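Local coordinates for Glyco_hydro_cc domain-containing protein (Pseudomonas viridiflava, PDB 6UAV) that probably hydrolyses internal beta-1,3-glucosidic bonds of beta-1,3-glucans, as an endo-acting glycoside hydrolase of family GH128, at residues 19-24 with 238-243. Numbering follows the deposited sequence.
Sequences SALSTG and SLLDAE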
loop_
_atom_site.group_PDB
_atom_site.type_symbol
_atom_site.label_atom_id
_atom_site.label_comp_id
_atom_site.label_asym_id
_atom_site.label_seq_id
_atom_site.Cartn_x
_atom_site.Cartn_y
_atom_site.Cartn_z
ATOM N N SER A 19 -15.997 -4.506 -11.971
ATOM C CA SER A 19 -17.448 -4.239 -11.828
ATOM C C SER A 19 -17.815 -4.468 -10.358
ATOM O O SER A 19 -18.475 -3.583 -9.726
ATOM C CB SER A 19 -18.284 -5.119 -12.724
ATOM O OG SER A 19 -18.194 -4.746 -14.102
ATOM N N ALA A 20 -17.346 -5.587 -9.798
ATOM C CA ALA A 20 -17.713 -6.027 -8.426
ATOM C C ALA A 20 -17.137 -5.016 -7.411
ATOM O O ALA A 20 -17.877 -4.563 -6.487
ATOM C CB ALA A 20 -17.189 -7.445 -8.237
ATOM N N LEU A 21 -15.870 -4.643 -7.592
ATOM C CA LEU A 21 -15.126 -3.814 -6.599
ATOM C C LEU A 21 -15.543 -2.353 -6.702
ATOM O O LEU A 21 -15.454 -1.673 -5.705
ATOM C CB LEU A 21 -13.627 -3.927 -6.811
ATOM C CG LEU A 21 -13.035 -5.287 -6.454
ATOM C CD1 LEU A 21 -11.653 -5.374 -7.010
ATOM C CD2 LEU A 21 -13.088 -5.572 -4.953
ATOM N N SER A 22 -15.962 -1.872 -7.852
ATOM C CA SER A 22 -15.890 -0.415 -8.101
ATOM C C SER A 22 -17.027 0.328 -7.428
ATOM O O SER A 22 -16.915 1.542 -7.326
ATOM C CB SER A 22 -15.858 -0.156 -9.579
ATOM O OG SER A 22 -17.078 -0.543 -10.126
ATOM N N THR A 23 -18.023 -0.369 -6.888
ATOM C CA THR A 23 -19.107 0.292 -6.109
ATOM C C THR A 23 -18.558 0.951 -4.845
ATOM O O THR A 23 -19.112 1.980 -4.443
ATOM C CB THR A 23 -20.249 -0.675 -5.807
ATOM O OG1 THR A 23 -19.677 -1.678 -4.969
ATOM C CG2 THR A 23 -20.842 -1.194 -7.102
ATOM N N GLY A 24 -17.536 0.390 -4.232
ATOM C CA GLY A 24 -16.940 0.953 -2.994
ATOM C C GLY A 24 -15.432 1.222 -3.059
ATOM O O GLY A 24 -14.917 1.786 -2.095
ATOM N N SER A 238 -9.949 -12.855 1.890
ATOM C CA SER A 238 -10.329 -12.632 0.458
ATOM C C SER A 238 -11.595 -11.764 0.304
ATOM O O SER A 238 -12.642 -12.061 0.940
ATOM C CB SER A 238 -10.503 -13.949 -0.296
ATOM O OG SER A 238 -9.272 -14.673 -0.351
ATOM N N LEU A 239 -11.542 -10.779 -0.598
ATOM C CA LEU A 239 -12.699 -9.943 -0.974
ATOM C C LEU A 239 -13.461 -10.521 -2.181
ATOM O O LEU A 239 -14.615 -10.132 -2.364
ATOM C CB LEU A 239 -12.220 -8.554 -1.346
ATOM C CG LEU A 239 -11.436 -7.773 -0.305
ATOM C CD1 LEU A 239 -10.943 -6.502 -0.938
ATOM C CD2 LEU A 239 -12.247 -7.454 0.930
ATOM N N LEU A 240 -12.856 -11.444 -2.915
ATOM C CA LEU A 240 -13.386 -11.984 -4.203
ATOM C C LEU A 240 -13.353 -13.515 -4.157
ATOM O O LEU A 240 -12.486 -14.110 -3.478
ATOM C CB LEU A 240 -12.553 -11.476 -5.384
ATOM C CG LEU A 240 -12.680 -9.983 -5.666
ATOM C CD1 LEU A 240 -11.508 -9.475 -6.487
ATOM C CD2 LEU A 240 -14.044 -9.625 -6.293
ATOM N N ASP A 241 -14.256 -14.150 -4.904
ATOM C CA ASP A 241 -14.214 -15.642 -5.008
ATOM C C ASP A 241 -14.210 -15.968 -6.506
ATOM O O ASP A 241 -13.126 -15.809 -7.131
ATOM C CB ASP A 241 -15.314 -16.309 -4.198
ATOM C CG ASP A 241 -15.188 -17.826 -4.124
ATOM O OD1 ASP A 241 -14.187 -18.402 -4.640
ATOM O OD2 ASP A 241 -16.097 -18.422 -3.620
ATOM N N ALA A 242 -15.344 -16.371 -7.082
ATOM C CA ALA A 242 -15.431 -16.597 -8.541
ATOM C C ALA A 242 -15.051 -15.291 -9.250
ATOM O O ALA A 242 -15.264 -14.222 -8.703
ATOM C CB ALA A 242 -16.840 -17.046 -8.928
ATOM N N GLU A 243 -14.604 -15.367 -10.498
ATOM C CA GLU A 243 -14.399 -14.157 -11.311
ATOM C C GLU A 243 -15.646 -13.264 -11.274
ATOM O O GLU A 243 -16.774 -13.728 -11.559
ATOM C CB GLU A 243 -13.961 -14.525 -12.717
ATOM C CG GLU A 243 -13.681 -13.324 -13.566
ATOM C CD GLU A 243 -13.001 -13.657 -14.872
ATOM O OE1 GLU A 243 -12.848 -14.852 -15.167
ATOM O OE2 GLU A 243 -12.756 -12.704 -15.608
#
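Between Leu21 and Leu240 no flat group takes part: neither ring nor amide side chain offers a face or an edge, and the meeting is one of branched aliphatic ends. CD1 of Leu21 comes to 4.1 Å from CD1 of Leu240, methyl against methyl, with the two side chains crossing at about a right angle. The other methyl of Leu240 meets the side chain of Ala20, its CD2 lying 4.3 Å from CB of Ala20. The forked end of Leu240 thus spans two consecutive residues of helix 15-22. Leu21 reaches it by its side-chain end: with CG anti to the carbonyl carbon (chi1 -70°), the branch extends toward the loop, although its CB does not point straight at it.

In this TIM barrel the example shows the helix after the first strand packing against the loop that follows the eighth. Residues 238-243 belong to the loop between strand 220-225 and helix 248-255, so the contact joins an early helix to a late loop of a barrel closed by its first and eighth strands. Leu240 also touches Arg229 and Leu246, while Asp241 O and Ala242 O accept hydrogen bonds from Arg229. No hydrogen bond or salt bridge joins the two segments; dispersion and the burial of methyl groups therefore account for their direct attraction, whereas the loop's bonds from Arg229 come from elsewhere in the chain.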